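Local structure of cytochrome C-type biogenesis protein ccmF (Thermus thermophilus, 6ZMQ) at residues 150-155 against 327-332; 422-427 against 477-482; 526-531 against 621-626; 43-48 against 137-142. The protein acts as a membrane-bound heme lyase in cytochrome c maturation, binding heme b and probably also taking part in heme transport across the membrane. All blocks are in the same frame, centred on the assembly; numbering follows the deposited sequence.

Interaction 1: residues 150-155 against 327-332; sequences VFFFGV and PAFLGF. With PTY (phosphatidylethanolamine), chain E.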
# COMPACT_ATOMS: atom_id res chain seq x y z
N VAL A 150 17.74 -5.74 14.06
CA VAL A 150 18.12 -6.94 14.81
C VAL A 150 17.02 -7.99 14.74
O VAL A 150 17.31 -9.19 14.60
CB VAL A 150 18.52 -6.56 16.25
CG1 VAL A 150 18.33 -7.69 17.25
CG2 VAL A 150 19.96 -6.17 16.26
N PHE A 151 15.74 -7.57 14.76
CA PHE A 151 14.65 -8.54 14.59
C PHE A 151 14.66 -9.15 13.20
O PHE A 151 14.48 -10.36 13.06
CB PHE A 151 13.27 -7.94 14.84
CG PHE A 151 12.15 -8.94 14.58
CD1 PHE A 151 12.05 -10.10 15.34
CD2 PHE A 151 11.27 -8.78 13.52
CE1 PHE A 151 11.05 -11.04 15.10
CE2 PHE A 151 10.27 -9.71 13.27
CZ PHE A 151 10.16 -10.84 14.06
N PHE A 152 14.86 -8.32 12.16
CA PHE A 152 14.84 -8.84 10.78
C PHE A 152 16.01 -9.78 10.52
O PHE A 152 15.82 -10.85 9.92
CB PHE A 152 14.86 -7.70 9.76
CG PHE A 152 13.53 -7.09 9.53
CD1 PHE A 152 12.40 -7.89 9.42
CD2 PHE A 152 13.40 -5.72 9.41
CE1 PHE A 152 11.17 -7.32 9.21
CE2 PHE A 152 12.17 -5.14 9.20
CZ PHE A 152 11.05 -5.95 9.10
N PHE A 153 17.19 -9.45 11.01
CA PHE A 153 18.32 -10.32 10.72
C PHE A 153 18.42 -11.49 11.69
O PHE A 153 18.93 -12.55 11.32
CB PHE A 153 19.60 -9.48 10.65
CG PHE A 153 19.71 -8.71 9.36
CD1 PHE A 153 20.19 -9.33 8.22
CD2 PHE A 153 19.27 -7.39 9.27
CE1 PHE A 153 20.27 -8.64 7.02
CE2 PHE A 153 19.36 -6.69 8.07
CZ PHE A 153 19.85 -7.32 6.95
N GLY A 154 17.88 -11.35 12.91
CA GLY A 154 17.67 -12.52 13.76
C GLY A 154 16.66 -13.50 13.17
O GLY A 154 16.94 -14.69 13.07
N VAL A 155 15.51 -12.98 12.70
CA VAL A 155 14.48 -13.84 12.11
C VAL A 155 14.90 -14.32 10.73
O VAL A 155 14.23 -15.16 10.11
CB VAL A 155 13.12 -13.09 12.07
CG1 VAL A 155 12.98 -12.19 10.83
CG2 VAL A 155 11.94 -14.04 12.20
N PRO A 327 4.77 -16.71 14.52
CA PRO A 327 4.99 -16.41 15.96
C PRO A 327 5.99 -15.29 16.23
O PRO A 327 5.73 -14.46 17.12
CB PRO A 327 5.50 -17.76 16.51
CG PRO A 327 4.80 -18.76 15.69
CD PRO A 327 4.61 -18.17 14.32
N ALA A 328 7.09 -15.22 15.48
CA ALA A 328 8.08 -14.16 15.69
C ALA A 328 7.53 -12.80 15.28
O ALA A 328 7.73 -11.80 15.97
CB ALA A 328 9.36 -14.47 14.92
N PHE A 329 6.79 -12.76 14.16
CA PHE A 329 6.19 -11.50 13.72
C PHE A 329 5.06 -11.06 14.64
O PHE A 329 4.87 -9.85 14.84
CB PHE A 329 5.71 -11.63 12.28
CG PHE A 329 6.74 -11.25 11.27
CD1 PHE A 329 7.65 -12.19 10.80
CD2 PHE A 329 6.87 -9.93 10.85
CE1 PHE A 329 8.63 -11.84 9.89
CE2 PHE A 329 7.85 -9.57 9.95
CZ PHE A 329 8.73 -10.52 9.46
N LEU A 330 4.33 -12.01 15.24
CA LEU A 330 3.30 -11.68 16.21
C LEU A 330 3.92 -11.10 17.49
O LEU A 330 3.41 -10.11 18.03
CB LEU A 330 2.46 -12.92 16.52
CG LEU A 330 1.29 -12.89 17.51
CD1 LEU A 330 0.11 -13.65 16.95
CD2 LEU A 330 1.71 -13.51 18.84
N GLY A 331 5.02 -11.70 17.96
CA GLY A 331 5.74 -11.14 19.10
C GLY A 331 6.34 -9.77 18.82
O GLY A 331 6.35 -8.90 19.70
N PHE A 332 6.81 -9.55 17.59
CA PHE A 332 7.35 -8.25 17.20
C PHE A 332 6.25 -7.18 17.15
O PHE A 332 6.46 -6.04 17.60
CB PHE A 332 8.04 -8.37 15.84
CG PHE A 332 8.77 -7.12 15.41
CD1 PHE A 332 9.56 -6.42 16.31
CD2 PHE A 332 8.64 -6.64 14.12
CE1 PHE A 332 10.23 -5.26 15.91
CE2 PHE A 332 9.29 -5.48 13.72
CZ PHE A 332 10.09 -4.79 14.61
C1 PTY E . 10.13 -21.22 18.28
C2 PTY E . 6.33 -27.29 18.29
C3 PTY E . 5.89 -25.87 17.90
O4 PTY E . 10.87 -21.07 17.10
C5 PTY E . 7.74 -21.27 17.45
C6 PTY E . 8.79 -20.47 18.24
O7 PTY E . 8.94 -19.15 17.73
C8 PTY E . 9.04 -18.12 18.70
O10 PTY E . 9.09 -18.41 19.85
C11 PTY E . 9.09 -16.63 18.31
C12 PTY E . 9.39 -15.71 19.50
C13 PTY E . 8.88 -14.26 19.30
C14 PTY E . 9.88 -13.18 19.73
C15 PTY E . 9.76 -11.90 18.88
C16 PTY E . 10.13 -10.62 19.65
C17 PTY E . 11.30 -9.89 18.95
C18 PTY E . 11.28 -8.37 19.17
C19 PTY E . 12.57 -7.74 18.64
C20 PTY E . 12.73 -6.30 19.16
C21 PTY E . 14.20 -5.87 19.14
C22 PTY E . 14.55 -5.06 20.40
C23 PTY E . 14.15 -3.59 20.22
C24 PTY E . 14.63 -2.76 21.42
C25 PTY E . 14.44 -1.25 21.18
C26 PTY E . 13.49 -0.67 22.22
C27 PTY E . 13.92 0.74 22.63
C28 PTY E . 12.73 1.45 23.25
C29 PTY E . 13.18 2.57 24.18
C30 PTY E . 12.24 -21.22 17.32
C31 PTY E . 13.05 -20.04 17.87
O30 PTY E . 12.78 -22.25 17.10
C32 PTY E . 12.78 -18.80 17.02
C33 PTY E . 13.35 -17.53 17.66
C34 PTY E . 13.27 -16.37 16.67
C35 PTY E . 13.77 -15.08 17.33
C36 PTY E . 14.33 -14.12 16.29
C37 PTY E . 15.40 -13.24 16.93
C38 PTY E . 14.98 -11.77 16.85
C39 PTY E . 15.93 -10.88 17.66
C40 PTY E . 15.23 -10.44 18.95
C41 PTY E . 15.99 -9.29 19.62
C42 PTY E . 16.99 -9.86 20.63
C43 PTY E . 17.32 -8.79 21.67
C44 PTY E . 18.70 -8.24 21.37
P1 PTY E . 7.44 -23.80 18.29
O11 PTY E . 7.00 -25.14 17.44
O12 PTY E . 6.25 -23.28 19.06
O13 PTY E . 8.50 -24.21 19.28
O14 PTY E . 8.07 -22.63 17.29
N1 PTY E . 6.00 -27.53 19.68
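Ala328 meets helix 135-157 through its methyl group: CB lies 3.8 Å from Val155 CG2 and also touches CZ of Phe151. The next residue, Phe329, turns a ring face toward the same phenylalanine. Phe151 CE2 stands 4.0 Å above the plane of the Phe329 ring and over its centre, a T-shaped pair with planes at 80°. Farther out, Phe329 CZ reaches the edge of the Phe152 ring, 4.0 Å from CE1, and the two side chains cross at about a right angle; Trp117 packs against both rings. Phe151, Phe329 and Phe332 form an aromatic cluster between two antiparallel helices, both predicted to be transmembrane, whose segment axes stay 11.4 Å apart. An alanine in place of Phe151 would probably leave the face of Phe329 and the ring of Phe332 without their partner and open a gap between the helices. Gly331 has no side chain, and its backbone runs past the lipid, Gly331 C 4.0 Å from C16 of the phosphatidylethanolamine. Phe332 has CG anti to its backbone N (chi1 -173°), which puts CG on the side of Phe151; the rings form an offset stack, centroids 4.4 Å apart. Phe332 CB adds a CH-pi contact over the Phe151 face, while Val155 CB lies toward the rim of the opposite face. The lipid chain borders this stack: Phe151 CD1 lies 3.7 Å from C17, and Phe332 CD1 3.9 Å from C18.

Interaction 2: residues 422-427 against 477-482; sequences VGPLLP and YLLARE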
# COMPACT_ATOMS: atom_id res chain seq x y z
N VAL A 422 -15.61 19.95 3.61
CA VAL A 422 -16.02 21.04 4.51
C VAL A 422 -14.84 21.55 5.38
O VAL A 422 -14.86 22.70 5.83
CB VAL A 422 -17.24 20.60 5.36
CG1 VAL A 422 -16.86 19.66 6.49
CG2 VAL A 422 -18.02 21.82 5.89
N GLY A 423 -13.80 20.74 5.58
CA GLY A 423 -12.77 21.01 6.56
C GLY A 423 -11.81 22.16 6.29
O GLY A 423 -11.69 23.08 7.10
N PRO A 424 -11.10 22.13 5.15
CA PRO A 424 -10.20 23.24 4.80
C PRO A 424 -10.85 24.59 4.50
O PRO A 424 -10.15 25.60 4.39
CB PRO A 424 -9.48 22.71 3.54
CG PRO A 424 -10.25 21.43 3.17
CD PRO A 424 -10.64 20.90 4.49
N LEU A 425 -12.18 24.65 4.40
CA LEU A 425 -12.92 25.90 4.26
C LEU A 425 -13.33 26.48 5.60
O LEU A 425 -14.07 27.47 5.63
CB LEU A 425 -14.16 25.69 3.39
CG LEU A 425 -14.01 25.72 1.87
CD1 LEU A 425 -15.38 25.79 1.23
CD2 LEU A 425 -13.19 26.94 1.46
N LEU A 426 -12.85 25.91 6.70
CA LEU A 426 -13.03 26.38 8.05
C LEU A 426 -11.75 27.05 8.55
O LEU A 426 -10.64 26.62 8.21
CB LEU A 426 -13.40 25.23 8.99
CG LEU A 426 -14.74 24.53 8.78
CD1 LEU A 426 -14.88 23.34 9.71
CD2 LEU A 426 -15.88 25.50 9.01
N PRO A 427 -11.87 28.11 9.34
CA PRO A 427 -10.69 28.71 9.95
C PRO A 427 -10.21 27.92 11.16
O PRO A 427 -10.93 27.09 11.72
CB PRO A 427 -11.18 30.11 10.35
CG PRO A 427 -12.61 29.87 10.68
CD PRO A 427 -13.08 28.90 9.62
N TYR A 477 -12.96 24.12 -5.86
CA TYR A 477 -13.03 25.45 -6.47
C TYR A 477 -13.10 26.57 -5.44
O TYR A 477 -12.48 27.62 -5.63
CB TYR A 477 -14.21 25.57 -7.44
CG TYR A 477 -14.29 26.98 -8.01
CD1 TYR A 477 -13.23 27.52 -8.74
CD2 TYR A 477 -15.38 27.80 -7.73
CE1 TYR A 477 -13.28 28.82 -9.22
CE2 TYR A 477 -15.44 29.11 -8.20
CZ TYR A 477 -14.39 29.60 -8.95
OH TYR A 477 -14.44 30.89 -9.43
N LEU A 478 -13.85 26.38 -4.34
CA LEU A 478 -13.97 27.45 -3.34
C LEU A 478 -12.65 27.68 -2.61
O LEU A 478 -12.28 28.83 -2.33
CB LEU A 478 -15.07 27.11 -2.33
CG LEU A 478 -16.51 27.26 -2.82
CD1 LEU A 478 -17.50 27.06 -1.68
CD2 LEU A 478 -16.73 28.58 -3.53
N LEU A 479 -11.91 26.59 -2.37
CA LEU A 479 -10.58 26.68 -1.79
C LEU A 479 -9.61 27.38 -2.74
O LEU A 479 -8.86 28.26 -2.30
CB LEU A 479 -10.10 25.27 -1.47
CG LEU A 479 -10.53 24.81 -0.08
CD1 LEU A 479 -10.37 23.33 0.01
CD2 LEU A 479 -9.69 25.51 0.99
N ALA A 480 -9.65 27.04 -4.03
CA ALA A 480 -8.76 27.68 -5.00
C ALA A 480 -9.10 29.15 -5.21
O ALA A 480 -8.19 29.98 -5.35
CB ALA A 480 -8.81 26.92 -6.33
N ARG A 481 -10.40 29.49 -5.23
CA ARG A 481 -10.82 30.88 -5.42
C ARG A 481 -10.44 31.73 -4.22
O ARG A 481 -9.91 32.84 -4.37
CB ARG A 481 -12.33 30.97 -5.68
CG ARG A 481 -12.73 32.39 -6.10
CD ARG A 481 -13.97 33.00 -5.42
NE ARG A 481 -15.17 32.18 -5.49
CZ ARG A 481 -16.26 32.42 -4.77
NH1 ARG A 481 -16.28 33.45 -3.93
NH2 ARG A 481 -17.32 31.65 -4.89
N GLU A 482 -10.69 31.23 -3.00
CA GLU A 482 -10.28 31.98 -1.82
C GLU A 482 -8.77 31.92 -1.57
O GLU A 482 -8.27 32.67 -0.73
CB GLU A 482 -11.06 31.50 -0.59
CG GLU A 482 -10.55 30.25 0.09
CD GLU A 482 -10.90 30.23 1.56
OE1 GLU A 482 -11.97 30.77 1.92
OE2 GLU A 482 -10.12 29.67 2.36
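A type I beta turn from Gly423 to Leu426, just beyond helix 402-422, brings Leu425 CA to 6.5 Å from Leu479 CA on helix 460-484. Pro424 and Leu425, the two middle residues of the turn, carry its side of the contact. Leu425 has CG anti to its carbonyl carbon (chi1 -83°), and its two methyls divide the helix surface between them. The Leu425 and Leu478 side chains cross at about a right angle, their CD1 atoms 3.8 Å apart, while Leu425 CD2 approaches Leu479 CG at 3.7 Å. The same CD2 also lies 4.0 Å from Glu482 CD, so the carboxylate borders the apolar patch. Leu479 in turn reaches Pro424: its CD1 touches the ring at CG, 3.7 Å away, and its CD2 packs beside the Pro424 carbonyl oxygen, which accepts a hydrogen bond from Arg362 NH2. Leu442 of helix 439-454 touches both Leu425 and Leu478, so a second helix joins the packing. The turn also belongs to the surroundings of the heme b site: Pro424 touches the heme, and its side chain is about 5 Å from that of His510, an axial ligand of the iron.

Interaction 3: residues 526-531 against 621-626; sequences YRLESE and LIVTPL. With LMT (dodecyl-beta-D-maltoside), chain D.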
# COMPACT_ATOMS: atom_id res chain seq x y z
N TYR A 526 -23.84 -0.56 -10.13
CA TYR A 526 -24.35 -0.79 -11.48
C TYR A 526 -23.53 -1.81 -12.25
O TYR A 526 -22.98 -1.51 -13.31
CB TYR A 526 -24.41 0.53 -12.23
CG TYR A 526 -25.56 1.34 -11.78
CD1 TYR A 526 -26.79 0.73 -11.58
CD2 TYR A 526 -25.45 2.71 -11.58
CE1 TYR A 526 -27.86 1.44 -11.18
CE2 TYR A 526 -26.54 3.44 -11.17
CZ TYR A 526 -27.74 2.78 -10.97
OH TYR A 526 -28.87 3.43 -10.56
N ARG A 527 -23.51 -3.05 -11.79
CA ARG A 527 -22.69 -4.02 -12.50
C ARG A 527 -23.48 -5.29 -12.78
O ARG A 527 -24.29 -5.74 -11.96
CB ARG A 527 -21.39 -4.28 -11.74
CG ARG A 527 -21.30 -5.40 -10.74
CD ARG A 527 -19.85 -5.53 -10.33
NE ARG A 527 -19.40 -6.91 -10.29
CZ ARG A 527 -18.13 -7.28 -10.26
NH1 ARG A 527 -17.80 -8.56 -10.35
NH2 ARG A 527 -17.17 -6.36 -10.27
N LEU A 528 -23.32 -5.80 -14.00
CA LEU A 528 -23.98 -7.03 -14.41
C LEU A 528 -22.98 -8.03 -14.95
O LEU A 528 -22.08 -7.69 -15.71
CB LEU A 528 -25.10 -6.77 -15.46
CG LEU A 528 -24.89 -6.20 -16.86
CD1 LEU A 528 -26.07 -6.55 -17.73
CD2 LEU A 528 -24.86 -4.69 -16.77
N GLU A 529 -23.16 -9.29 -14.54
CA GLU A 529 -22.32 -10.39 -14.99
C GLU A 529 -23.21 -11.38 -15.73
O GLU A 529 -24.39 -11.54 -15.40
CB GLU A 529 -21.56 -11.05 -13.80
CG GLU A 529 -22.17 -12.30 -13.15
CD GLU A 529 -21.43 -12.72 -11.89
OE1 GLU A 529 -20.91 -13.86 -11.85
OE2 GLU A 529 -21.37 -11.92 -10.93
N SER A 530 -22.67 -11.97 -16.79
CA SER A 530 -23.38 -13.03 -17.49
C SER A 530 -22.41 -14.13 -17.90
O SER A 530 -21.37 -13.84 -18.51
CB SER A 530 -24.12 -12.51 -18.71
OG SER A 530 -23.32 -11.57 -19.39
N GLU A 531 -22.76 -15.36 -17.55
CA GLU A 531 -21.97 -16.54 -17.87
C GLU A 531 -22.71 -17.36 -18.91
O GLU A 531 -23.81 -17.87 -18.64
CB GLU A 531 -21.72 -17.37 -16.61
CG GLU A 531 -21.46 -16.52 -15.38
CD GLU A 531 -20.79 -17.29 -14.27
OE1 GLU A 531 -19.81 -17.99 -14.56
OE2 GLU A 531 -21.26 -17.19 -13.12
N LEU A 621 -18.94 -12.29 -19.17
CA LEU A 621 -18.77 -10.88 -19.53
C LEU A 621 -19.39 -10.06 -18.41
O LEU A 621 -20.57 -10.23 -18.08
CB LEU A 621 -19.37 -10.58 -20.91
CG LEU A 621 -19.37 -9.22 -21.62
CD1 LEU A 621 -20.58 -8.41 -21.30
CD2 LEU A 621 -18.13 -8.39 -21.36
N ILE A 622 -18.53 -9.23 -17.72
CA ILE A 622 -19.02 -8.33 -16.68
C ILE A 622 -18.95 -6.88 -17.18
O ILE A 622 -18.05 -6.49 -17.95
CB ILE A 622 -18.30 -8.57 -15.32
CG1 ILE A 622 -16.86 -8.07 -15.27
CG2 ILE A 622 -18.24 -10.05 -15.01
CD1 ILE A 622 -16.64 -6.71 -14.59
N VAL A 623 -19.92 -6.09 -16.73
CA VAL A 623 -20.14 -4.72 -17.20
C VAL A 623 -20.29 -3.81 -15.99
O VAL A 623 -21.17 -4.03 -15.14
CB VAL A 623 -21.38 -4.64 -18.12
CG1 VAL A 623 -21.83 -3.22 -18.30
CG2 VAL A 623 -21.10 -5.27 -19.47
N THR A 624 -19.38 -2.84 -15.88
CA THR A 624 -19.17 -1.89 -14.80
C THR A 624 -18.93 -0.49 -15.35
O THR A 624 -18.26 -0.33 -16.37
CB THR A 624 -17.94 -2.28 -13.97
OG1 THR A 624 -16.80 -2.39 -14.84
CG2 THR A 624 -18.11 -3.59 -13.23
N PRO A 625 -19.43 0.56 -14.68
CA PRO A 625 -19.16 1.93 -15.12
C PRO A 625 -18.03 2.60 -14.37
O PRO A 625 -17.77 2.33 -13.19
CB PRO A 625 -20.49 2.65 -14.82
CG PRO A 625 -21.45 1.54 -14.34
CD PRO A 625 -20.53 0.54 -13.72
N LEU A 626 -17.35 3.51 -15.10
CA LEU A 626 -16.40 4.50 -14.57
C LEU A 626 -15.20 3.88 -13.84
O LEU A 626 -14.59 4.51 -12.98
CB LEU A 626 -17.11 5.51 -13.65
CG LEU A 626 -18.07 6.47 -14.35
CD1 LEU A 626 -19.35 6.68 -13.54
CD2 LEU A 626 -17.39 7.80 -14.65
C1B LMT D . -18.15 -9.83 -6.05
C2B LMT D . -19.53 -10.32 -5.48
C3B LMT D . -20.25 -11.39 -6.36
C4B LMT D . -19.57 -11.69 -7.73
C5B LMT D . -18.08 -11.91 -7.41
C6B LMT D . -17.36 -12.39 -8.67
O1B LMT D . -17.34 -9.34 -5.01
O2B LMT D . -19.29 -10.81 -4.23
O3B LMT D . -21.58 -11.09 -6.50
O4' LMT D . -20.11 -12.82 -8.30
O5B LMT D . -17.42 -10.78 -6.83
O6B LMT D . -17.89 -13.59 -9.08
C1' LMT D . -16.25 -5.57 -3.33
C2' LMT D . -17.59 -6.21 -2.85
C3' LMT D . -17.65 -7.72 -3.24
C4' LMT D . -17.33 -7.95 -4.74
C5' LMT D . -15.90 -7.38 -4.87
C6' LMT D . -15.18 -7.68 -6.15
O1' LMT D . -16.36 -4.20 -3.36
O2' LMT D . -17.67 -6.13 -1.48
O3' LMT D . -18.87 -8.25 -2.92
O5' LMT D . -15.94 -5.97 -4.68
O6' LMT D . -15.80 -6.93 -7.11
C1 LMT D . -15.85 -3.48 -2.25
C2 LMT D . -15.32 -2.18 -2.80
C3 LMT D . -15.52 -0.95 -1.97
C4 LMT D . -14.37 -0.81 -0.99
C5 LMT D . -14.55 0.44 -0.19
C6 LMT D . -13.26 1.14 0.16
C7 LMT D . -12.42 1.35 -1.07
C8 LMT D . -11.76 2.68 -0.98
C9 LMT D . -10.29 2.62 -1.26
C10 LMT D . -9.73 4.00 -1.10
C11 LMT D . -8.29 4.01 -1.47
C12 LMT D . -7.90 5.31 -2.09
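Arg527 and Thr624 lie side by side and point the same way, next to the paired part of two antiparallel strands. From the backbone outward, Arg527 CB packs on Thr624 CG2 at 3.7 Å, with Val623 O also close by. CD stays with that methyl, 3.9 Å from Thr624 CG2. The chain bends at chi3 (-136°), and the guanidinium beyond it comes obliquely past Ile622, NH2 lying 4.4 Å from CD1. NH2 finds its polar partner in the carbonyl oxygen of Gly252; O6' of the bound dodecyl maltoside is nearby, 3.5 Å from NH2, and CZ and NH1 also approach it without a bond. A leucine here would probably leave the Gly252 carbonyl without this donor and a gap beside Ile622 CD1 and the sugar.

From Leu528 onward the strands are in register. Leu528 and Val623 form a hydrogen-bonded pair, with 3.0 Å from Leu528 N to Val623 O and the reverse bond alongside; Ser530 and Leu621 form the next. Between them Glu529 and Ile622 make a non-hydrogen-bonded pair, in which Glu529 CB touches Ile622 CG2. Over the face shared by Leu528 and Val623, Leu528 CD2 packs on Val623 CG1 at 3.7 Å. On the other face Glu529 OE2 accepts a hydrogen bond from O4' of the detergent, 3.1 Å away. Strand 528-534 is the outermost strand of a four-stranded antiparallel sheet in the beta-rich region between helices 501-525 and 627-644. The main chain thus fixes the register, while Glu529 on one face bonds the detergent sugar and the face of Leu528 and Val623, which also carries Ser530, is mainly apolar.

Interaction 4: residues 43-48 against 137-142; sequences LLAYLQ and RASLVL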
# COMPACT_ATOMS: atom_id res chain seq x y z
N LEU A 43 21.81 2.12 23.35
CA LEU A 43 21.17 2.00 24.66
C LEU A 43 22.08 2.49 25.78
O LEU A 43 21.60 3.15 26.72
CB LEU A 43 20.74 0.55 24.89
CG LEU A 43 19.35 0.18 24.37
CD1 LEU A 43 18.91 -1.18 24.93
CD2 LEU A 43 18.29 1.27 24.66
N LEU A 44 23.39 2.22 25.71
CA LEU A 44 24.32 2.79 26.69
C LEU A 44 24.42 4.31 26.56
O LEU A 44 24.59 5.02 27.56
CB LEU A 44 25.71 2.17 26.56
CG LEU A 44 26.14 1.02 27.49
CD1 LEU A 44 25.11 -0.12 27.58
CD2 LEU A 44 27.51 0.49 27.08
N ALA A 45 24.29 4.82 25.32
CA ALA A 45 24.32 6.25 25.06
C ALA A 45 23.11 6.97 25.66
O ALA A 45 23.20 8.12 26.08
CB ALA A 45 24.40 6.50 23.55
N TYR A 46 21.94 6.32 25.64
CA TYR A 46 20.80 6.91 26.35
C TYR A 46 20.96 6.78 27.86
O TYR A 46 20.70 7.75 28.60
CB TYR A 46 19.47 6.28 25.91
CG TYR A 46 18.29 6.86 26.69
CD1 TYR A 46 17.84 8.14 26.43
CD2 TYR A 46 17.65 6.12 27.69
CE1 TYR A 46 16.78 8.69 27.14
CE2 TYR A 46 16.59 6.67 28.42
CZ TYR A 46 16.16 7.96 28.13
OH TYR A 46 15.10 8.53 28.81
N LEU A 47 21.36 5.60 28.34
CA LEU A 47 21.30 5.30 29.78
C LEU A 47 22.33 6.10 30.58
O LEU A 47 21.98 6.78 31.54
CB LEU A 47 21.47 3.79 30.01
CG LEU A 47 20.29 2.84 29.72
CD1 LEU A 47 20.35 1.58 30.58
CD2 LEU A 47 18.94 3.53 29.89
N GLN A 48 23.60 6.03 30.19
CA GLN A 48 24.63 6.74 30.94
C GLN A 48 25.11 8.03 30.28
O GLN A 48 25.94 8.73 30.87
CB GLN A 48 25.81 5.81 31.25
CG GLN A 48 25.71 5.22 32.65
CD GLN A 48 25.97 3.74 32.71
OE1 GLN A 48 26.41 3.13 31.74
NE2 GLN A 48 25.72 3.15 33.87
N ARG A 137 17.52 11.86 22.04
CA ARG A 137 16.65 11.10 21.17
C ARG A 137 17.33 10.68 19.88
O ARG A 137 16.77 9.85 19.16
CB ARG A 137 15.34 11.83 20.90
CG ARG A 137 15.27 13.12 20.12
CD ARG A 137 14.06 13.85 20.70
NE ARG A 137 13.14 14.32 19.67
CZ ARG A 137 13.28 15.43 18.96
NH1 ARG A 137 14.30 16.25 19.20
NH2 ARG A 137 12.38 15.75 18.05
N ALA A 138 18.55 11.15 19.61
CA ALA A 138 19.35 10.54 18.54
C ALA A 138 19.78 9.13 18.93
O ALA A 138 19.66 8.18 18.13
CB ALA A 138 20.55 11.42 18.22
N SER A 139 20.25 8.97 20.17
CA SER A 139 20.57 7.65 20.71
C SER A 139 19.33 6.76 20.78
O SER A 139 19.41 5.56 20.48
CB SER A 139 21.18 7.79 22.10
OG SER A 139 20.17 7.92 23.09
N LEU A 140 18.17 7.34 21.11
CA LEU A 140 17.01 6.46 21.19
C LEU A 140 16.39 6.10 19.83
O LEU A 140 15.87 4.98 19.70
CB LEU A 140 15.95 7.04 22.12
CG LEU A 140 15.93 6.33 23.49
CD1 LEU A 140 14.65 6.60 24.20
CD2 LEU A 140 16.15 4.81 23.41
N VAL A 141 16.45 6.99 18.81
CA VAL A 141 15.98 6.58 17.48
C VAL A 141 16.90 5.51 16.91
O VAL A 141 16.41 4.55 16.28
CB VAL A 141 15.82 7.76 16.48
CG1 VAL A 141 14.70 8.68 16.85
CG2 VAL A 141 17.11 8.53 16.15
N LEU A 142 18.21 5.59 17.20
CA LEU A 142 19.11 4.52 16.77
C LEU A 142 18.84 3.22 17.51
O LEU A 142 18.88 2.16 16.89
CB LEU A 142 20.57 4.96 16.90
CG LEU A 142 21.03 6.09 15.97
CD1 LEU A 142 22.53 6.12 15.87
CD2 LEU A 142 20.44 5.92 14.57
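Tyr46 and Leu140 supply the CH-pi part of this contact between helices 20-47 and 135-157. Leu140 CD1 sits over the centre of the tyrosine ring, 4.2 Å from its centroid and 11° off the ring normal, while Leu140 CG lies 3.9 Å from Tyr46 CD1. The first torsion of Tyr46 sets CG anti to the backbone N (chi1 177°), on the side of the neighbouring helix. The two side chains cross obliquely, and both CG and CD1 of the leucine lie over the ring.

Further apolar contacts adjoin this pair. Leu43 CD2 reaches the other methyl of the leucine, Leu140 CD2, at 4.3 Å. At the closest point of the backbones, where the CA atoms of Tyr46 and Ser139 are 5.7 Å apart, small residues meet: Ala45 CB touches Ser139 CB at 3.8 Å. The segment axes approach to 8.2 Å, at 148° between directions, and Phe53 of helix 51-57 packs on Ala45 as well.

The polar element is the Ser139 hydroxyl. OG lies near the plane of the tyrosine ring at its edge, 3.3 Å from Tyr46 CB, but its hydrogen bond goes to Trp136 O, one turn back in its own helix. Arg137, facing away, forms salt bridges with Glu222 and Asp134. With the hydroxyl turned to its own backbone and the charge directed elsewhere, the joint between these predicted transmembrane helices rests on van der Waals and CH-pi packing.

Interactions 1 and 4 share helix 135-157, with centres 22 Å apart and nearest atoms about 8 Å apart. They also share a lipid: residues of 150-155 and 327-332 line one phosphatidylethanolamine pocket, and Leu140 of interaction 4 belongs to that same pocket. Interactions 2 and 3 both lie in the C-terminal part of the chain characteristic of CcmF, their centres 37 Å apart. Of the four, interaction 2 is the one that touches heme b, whereas interaction 3 lies in the beta-rich region and meets a detergent. Interaction 1 is remote from both, with centres 46 Å from interaction 2 and 44 Å from interaction 3, across the centre of the chain.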